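Uncharacterized protein (Parabacteroides distasonis, PDB 3LM3) is of unknown function but is probably a glycoside hydrolase or a carbohydrate deacetylase. Local coordinates at residues V36-L42 with Y117-R122; M220-C224 with F343-G347; N355-I359 with L371-H376. All coordinates share one frame; numbering follows the deposited sequence.

Interaction 1 (V36-L42 with Y117-R122); sequences VSRDVKL and YLPRER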
loop_
_atom_site.group_PDB
_atom_site.type_symbol
_atom_site.label_atom_id
_atom_site.label_comp_id
_atom_site.label_asym_id
_atom_site.label_seq_id
_atom_site.Cartn_x
_atom_site.Cartn_y
_atom_site.Cartn_z
ATOM N N VAL A 36 -5.870 -16.733 -2.514
ATOM C CA VAL A 36 -6.651 -15.750 -3.272
ATOM C C VAL A 36 -8.086 -16.191 -3.476
ATOM O O VAL A 36 -8.955 -15.365 -3.770
ATOM C CB VAL A 36 -6.001 -15.492 -4.647
ATOM C CG1 VAL A 36 -4.599 -14.843 -4.498
ATOM C CG2 VAL A 36 -5.913 -16.736 -5.513
ATOM N N SER A 37 -8.367 -17.480 -3.289
ATOM C CA SER A 37 -9.733 -17.985 -3.302
ATOM C C SER A 37 -9.832 -19.167 -2.352
ATOM O O SER A 37 -8.882 -19.458 -1.627
ATOM C CB SER A 37 -10.169 -18.329 -4.732
ATOM O OG SER A 37 -11.549 -18.628 -4.772
ATOM N N ARG A 38 -10.961 -19.854 -2.347
ATOM C CA ARG A 38 -11.125 -20.979 -1.439
ATOM C C ARG A 38 -10.158 -22.125 -1.755
ATOM O O ARG A 38 -9.528 -22.693 -0.861
ATOM C CB ARG A 38 -12.552 -21.515 -1.506
ATOM C CG ARG A 38 -13.572 -20.546 -0.988
ATOM C CD ARG A 38 -14.993 -21.086 -1.111
ATOM N NE ARG A 38 -16.000 -20.165 -0.549
ATOM C CZ ARG A 38 -16.689 -19.244 -1.241
ATOM N NH1 ARG A 38 -16.492 -19.087 -2.554
ATOM N NH2 ARG A 38 -17.585 -18.479 -0.627
ATOM N N ASP A 39 -10.062 -22.457 -3.036
ATOM C CA ASP A 39 -9.260 -23.611 -3.502
ATOM C C ASP A 39 -7.940 -23.193 -4.149
ATOM O O ASP A 39 -7.180 -24.039 -4.612
ATOM C CB ASP A 39 -10.097 -24.456 -4.479
ATOM C CG ASP A 39 -10.483 -23.685 -5.758
ATOM O OD1 ASP A 39 -10.830 -22.495 -5.690
ATOM O OD2 ASP A 39 -10.411 -24.263 -6.864
ATOM N N VAL A 40 -7.646 -21.903 -4.234
ATOM C CA VAL A 40 -6.443 -21.425 -4.887
ATOM C C VAL A 40 -5.525 -20.901 -3.804
ATOM O O VAL A 40 -5.607 -19.735 -3.414
ATOM C CB VAL A 40 -6.733 -20.352 -5.964
ATOM C CG1 VAL A 40 -5.446 -19.929 -6.678
ATOM C CG2 VAL A 40 -7.776 -20.885 -6.968
ATOM N N LYS A 41 -4.688 -21.803 -3.310
ATOM C CA LYS A 41 -3.774 -21.561 -2.211
ATOM C C LYS A 41 -2.393 -21.567 -2.794
ATOM O O LYS A 41 -1.836 -22.626 -3.071
ATOM C CB LYS A 41 -3.943 -22.623 -1.143
ATOM C CG LYS A 41 -5.276 -22.637 -0.468
ATOM C CD LYS A 41 -5.373 -23.849 0.459
ATOM C CE LYS A 41 -6.521 -23.748 1.386
ATOM N NZ LYS A 41 -6.640 -24.991 2.205
ATOM N N LEU A 42 -1.847 -20.399 -3.063
ATOM C CA LEU A 42 -0.616 -20.320 -3.851
ATOM C C LEU A 42 0.643 -20.657 -3.020
ATOM O O LEU A 42 1.717 -20.888 -3.571
ATOM C CB LEU A 42 -0.496 -18.956 -4.533
ATOM C CG LEU A 42 -1.709 -18.502 -5.374
ATOM C CD1 LEU A 42 -1.605 -16.995 -5.669
ATOM C CD2 LEU A 42 -1.781 -19.345 -6.637
ATOM N N TYR A 117 -4.455 -14.415 -10.704
ATOM C CA TYR A 117 -4.831 -15.801 -10.820
ATOM C C TYR A 117 -6.279 -16.099 -11.127
ATOM O O TYR A 117 -6.606 -17.228 -11.463
ATOM C CB TYR A 117 -4.438 -16.561 -9.531
ATOM C CG TYR A 117 -2.955 -16.736 -9.373
ATOM C CD1 TYR A 117 -2.162 -15.759 -8.808
ATOM C CD2 TYR A 117 -2.345 -17.899 -9.829
ATOM C CE1 TYR A 117 -0.792 -15.924 -8.684
ATOM C CE2 TYR A 117 -0.969 -18.069 -9.704
ATOM C CZ TYR A 117 -0.214 -17.076 -9.137
ATOM O OH TYR A 117 1.148 -17.265 -9.009
ATOM N N LEU A 118 -7.162 -15.108 -11.026
ATOM C CA LEU A 118 -8.591 -15.365 -11.121
ATOM C C LEU A 118 -9.153 -14.444 -12.178
ATOM O O LEU A 118 -8.704 -13.293 -12.285
ATOM C CB LEU A 118 -9.277 -15.079 -9.795
ATOM C CG LEU A 118 -8.729 -15.793 -8.546
ATOM C CD1 LEU A 118 -9.373 -15.202 -7.282
ATOM C CD2 LEU A 118 -8.873 -17.307 -8.612
ATOM N N PRO A 119 -10.124 -14.934 -12.975
ATOM C CA PRO A 119 -10.794 -14.056 -13.903
ATOM C C PRO A 119 -11.487 -12.904 -13.174
ATOM O O PRO A 119 -11.937 -13.045 -12.030
ATOM C CB PRO A 119 -11.822 -14.958 -14.590
ATOM C CG PRO A 119 -11.598 -16.317 -14.127
ATOM C CD PRO A 119 -10.618 -16.316 -13.015
ATOM N N ARG A 120 -11.597 -11.782 -13.860
ATOM C CA ARG A 120 -12.234 -10.586 -13.289
ATOM C C ARG A 120 -13.602 -10.891 -12.692
ATOM O O ARG A 120 -13.888 -10.458 -11.571
ATOM C CB ARG A 120 -12.323 -9.491 -14.369
ATOM C CG ARG A 120 -10.991 -8.897 -14.758
ATOM C CD ARG A 120 -11.062 -8.148 -16.055
ATOM N NE ARG A 120 -9.825 -7.406 -16.287
ATOM C CZ ARG A 120 -8.708 -7.895 -16.829
ATOM N NH1 ARG A 120 -8.616 -9.170 -17.224
ATOM N NH2 ARG A 120 -7.652 -7.122 -16.929
ATOM N N GLU A 121 -14.434 -11.631 -13.418
ATOM C CA GLU A 121 -15.791 -11.925 -12.954
ATOM C C GLU A 121 -15.781 -12.747 -11.674
ATOM O O GLU A 121 -16.662 -12.582 -10.835
ATOM C CB GLU A 121 -16.609 -12.659 -14.026
ATOM C CG GLU A 121 -16.981 -11.805 -15.232
ATOM N N ARG A 122 -14.805 -13.640 -11.524
ATOM C CA ARG A 122 -14.680 -14.434 -10.314
ATOM C C ARG A 122 -14.260 -13.582 -9.111
ATOM O O ARG A 122 -14.800 -13.749 -8.019
ATOM C CB ARG A 122 -13.695 -15.588 -10.526
ATOM C CG ARG A 122 -13.470 -16.408 -9.249
ATOM C CD ARG A 122 -12.784 -17.702 -9.564
ATOM N NE ARG A 122 -12.518 -18.442 -8.347
ATOM C CZ ARG A 122 -11.902 -19.621 -8.312
ATOM N NH1 ARG A 122 -11.484 -20.190 -9.439
ATOM N NH2 ARG A 122 -11.736 -20.246 -7.158
HETATM O O HOH W 1 -10.626 -22.913 -9.111
#
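R122 reaches from the start of helix 120-138 to the loop 36-42, where S37 and D39 receive its tip. Its CB and CG begin a straight chain: CG is anti to the backbone N (chi1 177°), and the extended run to NE carries the guanidinium across to the loop. NE turns to E126, one helical turn on, in a salt bridge. Beyond CZ, NH2 serves two oxygens, D39 OD1 at 2.8 Å and S37 OG at 2.9 Å from R122 NH2. The carboxylate lies nearly coplanar with the guanidinium, 16° between planes, and OD1 offers its syn lone pair; S37 OG sits tilted from that plane and also bonds E126. NH1 closes the edge through a water, 2.9 Å from R122 NH1, which donates to D39 OD2. L118 CD2 rests 3.7 Å above the guanidinium plane, toward its rim. With R122 cut back to an alanine, D39 would probably lose its countercharge on this side and E126 one of its partners. Beside the polar end, apolar residues meet: L118 CD1 lies by V36 and its CD2 by V40, and L42 lays both methyls over one face of the Y117 ring, its CD2 3.6 Å from the centroid, a CH-pi contact. The whole is a partly exposed, water-bridged salt bridge beside an apolar patch, tying the loop that follows strand 21-29 to the N-terminal end of helix 120-138.

Interaction 2 (M220-C224 with F343-G347); sequences MDFIC and FVERG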
loop_
_atom_site.group_PDB
_atom_site.type_symbol
_atom_site.label_atom_id
_atom_site.label_comp_id
_atom_site.label_asym_id
_atom_site.label_seq_id
_atom_site.Cartn_x
_atom_site.Cartn_y
_atom_site.Cartn_z
HETATM N N MSE A 220 6.719 2.799 1.446
HETATM C CA MSE A 220 8.101 2.466 1.114
HETATM C C MSE A 220 9.088 3.570 1.450
HETATM O O MSE A 220 8.780 4.759 1.352
HETATM C CB MSE A 220 8.235 2.180 -0.369
HETATM C CG MSE A 220 7.534 0.943 -0.832
HETATM SE SE MSE A 220 8.257 -0.661 -0.060
HETATM C CE MSE A 220 7.069 -0.870 1.374
ATOM N N ASP A 221 10.311 3.150 1.770
ATOM C CA ASP A 221 11.451 4.060 1.686
ATOM C C ASP A 221 11.758 4.134 0.199
ATOM O O ASP A 221 12.159 3.148 -0.412
ATOM C CB ASP A 221 12.606 3.492 2.489
ATOM C CG ASP A 221 13.835 4.412 2.480
ATOM O OD1 ASP A 221 14.070 5.061 1.433
ATOM O OD2 ASP A 221 14.552 4.504 3.527
ATOM N N PHE A 222 11.569 5.317 -0.385
ATOM C CA PHE A 222 11.698 5.461 -1.834
ATOM C C PHE A 222 13.075 5.063 -2.354
ATOM O O PHE A 222 13.205 4.526 -3.459
ATOM C CB PHE A 222 11.401 6.897 -2.276
ATOM C CG PHE A 222 9.958 7.305 -2.167
ATOM C CD1 PHE A 222 8.982 6.630 -2.870
ATOM C CD2 PHE A 222 9.596 8.469 -1.505
ATOM C CE1 PHE A 222 7.673 7.043 -2.832
ATOM C CE2 PHE A 222 8.271 8.890 -1.467
ATOM C CZ PHE A 222 7.325 8.198 -2.161
ATOM N N ILE A 223 14.119 5.309 -1.576
ATOM C CA ILE A 223 15.469 4.919 -2.003
ATOM C C ILE A 223 15.587 3.393 -2.082
ATOM O O ILE A 223 16.121 2.851 -3.060
ATOM C CB ILE A 223 16.533 5.556 -1.088
ATOM C CG1 ILE A 223 16.563 7.082 -1.385
ATOM C CG2 ILE A 223 17.906 4.943 -1.340
ATOM C CD1 ILE A 223 17.329 7.910 -0.390
ATOM N N CYS A 224 15.070 2.678 -1.093
ATOM C CA CYS A 224 15.119 1.225 -1.113
ATOM C C CYS A 224 14.297 0.645 -2.259
ATOM O O CYS A 224 14.674 -0.357 -2.880
ATOM C CB CYS A 224 14.606 0.653 0.199
ATOM S SG CYS A 224 15.458 1.270 1.688
ATOM N N PHE A 343 7.447 14.434 -3.294
ATOM C CA PHE A 343 8.226 13.950 -2.171
ATOM C C PHE A 343 9.693 14.217 -2.384
ATOM O O PHE A 343 10.157 14.196 -3.524
ATOM C CB PHE A 343 8.021 12.441 -1.962
ATOM C CG PHE A 343 6.595 12.067 -1.748
ATOM C CD1 PHE A 343 6.007 12.214 -0.505
ATOM C CD2 PHE A 343 5.822 11.595 -2.792
ATOM C CE1 PHE A 343 4.658 11.938 -0.328
ATOM C CE2 PHE A 343 4.454 11.295 -2.597
ATOM C CZ PHE A 343 3.893 11.457 -1.359
ATOM N N VAL A 344 10.399 14.443 -1.286
ATOM C CA VAL A 344 11.862 14.562 -1.279
ATOM C C VAL A 344 12.394 13.702 -0.143
ATOM O O VAL A 344 11.855 13.754 0.976
ATOM C CB VAL A 344 12.315 16.016 -1.079
ATOM C CG1 VAL A 344 13.843 16.091 -0.922
ATOM C CG2 VAL A 344 11.821 16.899 -2.219
ATOM N N GLU A 345 13.415 12.900 -0.411
ATOM C CA GLU A 345 14.012 12.052 0.622
ATOM C C GLU A 345 15.496 11.929 0.421
ATOM O O GLU A 345 15.941 11.733 -0.690
ATOM C CB GLU A 345 13.413 10.655 0.563
ATOM C CG GLU A 345 13.974 9.725 1.643
ATOM C CD GLU A 345 13.932 8.270 1.316
ATOM O OE1 GLU A 345 13.286 7.880 0.323
ATOM O OE2 GLU A 345 14.516 7.468 2.113
ATOM N N ARG A 346 16.246 12.027 1.510
ATOM C CA ARG A 346 17.632 11.557 1.543
ATOM C C ARG A 346 17.706 10.260 2.321
ATOM O O ARG A 346 16.861 9.975 3.177
ATOM C CB ARG A 346 18.584 12.588 2.130
ATOM C CG ARG A 346 18.795 13.747 1.231
ATOM C CD ARG A 346 19.700 14.784 1.860
ATOM N NE ARG A 346 20.005 15.818 0.885
ATOM C CZ ARG A 346 20.972 16.727 1.033
ATOM N NH1 ARG A 346 21.717 16.748 2.125
ATOM N NH2 ARG A 346 21.173 17.615 0.068
ATOM N N GLY A 347 18.699 9.425 2.033
ATOM C CA GLY A 347 18.780 8.136 2.714
ATOM C C GLY A 347 18.935 8.301 4.213
ATOM O O GLY A 347 19.538 9.279 4.683
#
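I223 N is shared by two carboxylates: it donates weak hydrogen bonds to D221 OD1, 3.0 Å from I223 N, and to E345 OE1, 3.3 Å from the same nitrogen. The first of these caps the short helix 222-225; aspartate suits this N-cap position because its carboxylate can fold back to the amides of the first turn. The glutamate gets there with CG anti to the backbone N (chi1 -179°) and an extended chain, reaching from the strand to the helix start. H264 of helix 255-277 hydrogen-bonds to E345 OE2 through NE2, and D221 OD1 lies 2.5 Å from E345 OE2. The two acidic side chains cross at about a right angle, with carboxylate planes 54° apart. D221 OD2 is held by S353. Beside this polar knot, F222 brings CE2 to within 3.6 Å of F343 CB, the two rings obliquely set with centroids 5.3 Å apart, while I223 CD1 packs tightly against the G347 backbone, 3.4 Å from G347 CA. W174 and W361 meet the F222 ring, and Y190 meets F343 edge-to-face. One amide thus serves an oxygen of each acid, while S353 takes D221 OD2 and H264 takes E345 OE2, so that both buried carboxylates are held in place at the start of the helix.

Interaction 3 (N355-I359 with L371-H376); sequences NNLEI and LLRDWH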
loop_
_atom_site.group_PDB
_atom_site.type_symbol
_atom_site.label_atom_id
_atom_site.label_comp_id
_atom_site.label_asym_id
_atom_site.label_seq_id
_atom_site.Cartn_x
_atom_site.Cartn_y
_atom_site.Cartn_z
ATOM N N ASN A 355 22.923 7.010 2.302
ATOM C CA ASN A 355 22.927 8.393 2.748
ATOM C C ASN A 355 23.295 9.413 1.683
ATOM O O ASN A 355 22.898 10.553 1.807
ATOM C CB ASN A 355 23.808 8.581 4.008
ATOM C CG ASN A 355 25.271 8.211 3.828
ATOM O OD1 ASN A 355 25.748 7.895 2.726
ATOM N ND2 ASN A 355 26.030 8.312 4.937
ATOM N N ASN A 356 24.032 8.988 0.665
ATOM C CA ASN A 356 24.528 9.883 -0.345
ATOM C C ASN A 356 23.489 10.206 -1.405
ATOM O O ASN A 356 23.754 11.046 -2.266
ATOM C CB ASN A 356 25.746 9.276 -1.039
ATOM C CG ASN A 356 25.391 8.069 -1.877
ATOM O OD1 ASN A 356 24.955 7.055 -1.352
ATOM N ND2 ASN A 356 25.614 8.169 -3.200
ATOM N N LEU A 357 22.323 9.561 -1.325
ATOM C CA LEU A 357 21.286 9.738 -2.342
ATOM C C LEU A 357 20.177 10.675 -1.903
ATOM O O LEU A 357 19.706 10.619 -0.759
ATOM C CB LEU A 357 20.711 8.368 -2.724
ATOM C CG LEU A 357 21.679 7.372 -3.357
ATOM C CD1 LEU A 357 20.993 6.018 -3.570
ATOM C CD2 LEU A 357 22.264 7.899 -4.684
ATOM N N GLU A 358 19.746 11.539 -2.831
ATOM C CA GLU A 358 18.576 12.369 -2.674
ATOM C C GLU A 358 17.633 12.021 -3.810
ATOM O O GLU A 358 18.016 12.095 -5.013
ATOM C CB GLU A 358 18.911 13.848 -2.733
ATOM C CG GLU A 358 17.691 14.724 -2.571
ATOM C CD GLU A 358 18.071 16.183 -2.454
ATOM O OE1 GLU A 358 18.442 16.626 -1.349
ATOM O OE2 GLU A 358 18.033 16.874 -3.481
ATOM N N ILE A 359 16.408 11.605 -3.461
ATOM C CA ILE A 359 15.396 11.269 -4.462
ATOM C C ILE A 359 14.262 12.267 -4.392
ATOM O O ILE A 359 13.861 12.676 -3.294
ATOM C CB ILE A 359 14.885 9.804 -4.327
ATOM C CG1 ILE A 359 14.021 9.419 -5.536
ATOM C CG2 ILE A 359 14.099 9.563 -3.004
ATOM C CD1 ILE A 359 13.837 7.906 -5.630
ATOM N N LEU A 371 13.649 11.815 -9.841
ATOM C CA LEU A 371 14.989 12.323 -10.066
ATOM C C LEU A 371 15.859 11.833 -8.903
ATOM O O LEU A 371 15.421 11.866 -7.737
ATOM C CB LEU A 371 14.974 13.853 -10.085
ATOM C CG LEU A 371 14.063 14.512 -11.115
ATOM C CD1 LEU A 371 14.102 16.047 -10.935
ATOM C CD2 LEU A 371 14.459 14.109 -12.516
ATOM N N LEU A 372 17.076 11.408 -9.208
ATOM C CA LEU A 372 18.001 10.875 -8.202
ATOM C C LEU A 372 19.327 11.594 -8.344
ATOM O O LEU A 372 19.830 11.788 -9.477
ATOM C CB LEU A 372 18.219 9.388 -8.430
ATOM C CG LEU A 372 18.984 8.662 -7.320
ATOM C CD1 LEU A 372 18.183 8.581 -6.017
ATOM C CD2 LEU A 372 19.381 7.282 -7.779
ATOM N N ARG A 373 19.913 11.961 -7.205
ATOM C CA ARG A 373 21.159 12.745 -7.184
ATOM C C ARG A 373 22.091 12.217 -6.097
ATOM O O ARG A 373 21.633 11.867 -5.018
ATOM C CB ARG A 373 20.860 14.215 -6.937
ATOM C CG ARG A 373 22.078 15.124 -6.975
ATOM C CD ARG A 373 21.681 16.607 -6.993
ATOM N NE ARG A 373 21.012 17.059 -5.776
ATOM C CZ ARG A 373 21.611 17.664 -4.745
ATOM N NH1 ARG A 373 22.921 17.883 -4.770
ATOM N NH2 ARG A 373 20.902 18.047 -3.688
ATOM N N ASP A 374 23.377 12.101 -6.422
ATOM C CA ASP A 374 24.439 11.777 -5.472
ATOM C C ASP A 374 24.875 13.109 -4.906
ATOM O O ASP A 374 25.760 13.767 -5.488
ATOM C CB ASP A 374 25.590 11.034 -6.193
ATOM C CG ASP A 374 26.832 10.886 -5.344
ATOM O OD1 ASP A 374 26.712 10.947 -4.114
ATOM O OD2 ASP A 374 27.938 10.730 -5.930
ATOM N N TRP A 375 24.300 13.513 -3.777
ATOM C CA TRP A 375 24.550 14.833 -3.220
ATOM C C TRP A 375 25.902 14.904 -2.499
ATOM O O TRP A 375 26.341 15.997 -2.165
ATOM C CB TRP A 375 23.400 15.327 -2.328
ATOM C CG TRP A 375 23.216 14.541 -1.072
ATOM C CD1 TRP A 375 22.412 13.466 -0.894
ATOM C CD2 TRP A 375 23.816 14.816 0.189
ATOM N NE1 TRP A 375 22.502 13.030 0.391
ATOM C CE2 TRP A 375 23.371 13.824 1.080
ATOM C CE3 TRP A 375 24.714 15.789 0.648
ATOM C CZ2 TRP A 375 23.762 13.786 2.423
ATOM C CZ3 TRP A 375 25.133 15.728 1.982
ATOM C CH2 TRP A 375 24.651 14.739 2.849
ATOM N N HIS A 376 26.561 13.757 -2.297
ATOM C CA HIS A 376 27.914 13.741 -1.728
ATOM C C HIS A 376 28.957 14.195 -2.727
ATOM O O HIS A 376 30.097 14.482 -2.334
ATOM C CB HIS A 376 28.302 12.338 -1.271
ATOM C CG HIS A 376 27.715 11.951 0.043
ATOM N ND1 HIS A 376 28.112 10.814 0.721
ATOM C CD2 HIS A 376 26.778 12.555 0.816
ATOM C CE1 HIS A 376 27.428 10.732 1.848
ATOM N NE2 HIS A 376 26.598 11.763 1.927
HETATM O O HOH W 2 17.045 14.117 -6.700
HETATM O O HOH W 3 18.154 16.504 -6.102
#
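E358 and R373 face each other as a hydrogen-bonded antiparallel pair, E358 N to R373 O and R373 N to E358 O both measuring 2.9 Å. Their side chains run alongside, pointing the same way, and end in a salt bridge of 3.1 Å between R373 NH2 and E358 OE2. The carboxylate is met from above its plane, with the two flat groups 74° apart; a bend at chi3 (65°) turns the guanidinium edge to it, and a water joins R373 NE to the same OE2. On the other face of the sheet L372 CD1 packs on I359 CB, and leucine and isoleucine suit this side, where I359 and L357 pack against residues of helix 222-225, F222 and I223. At the strand ends, N356 ND2 donates an almost straight bond (172°) to D374 OD1, approaching from above the carboxylate, while N356 O receives W375 N. N356 CB lies over a face of the H376 ring, 3.5 Å from its centroid, in a CH-pi contact. W375 NE1 makes a weak, bent bond to N355 O, 2.9 Å away. Further out, R346 of the neighbouring strand forms a salt bridge with E358 OE1 and a cation-pi contact with W375, and T377 holds D374 OD2. E358 thus sits between two arginines, whose positive charges would probably favour its ionised form and hold the carboxylate in place.

In the fold
Interactions 2 and 3 adjoin, their centres about 10 Å apart, and share the four-stranded antiparallel sheet in which strands 341-346, 357-363 and 367-374 lie side by side. E345 O probably accepts from I359 N (2.8 Å), and R346 NH1 packs on W375 CD2 (3.4 Å). I223 CD1 of interaction 2 also packs against L357 O, so helix 222-225 covers part of both. Interaction 1 stands on the opposite side of the chain's centre, about 34 Å from interaction 2 and 42 Å from interaction 3, centre to centre, and touches neither. A bound PEG, probably a crystallisation additive that does not by itself mark a functional site, lies about 3 Å from the N356 side chain and about 8 Å from that of I223.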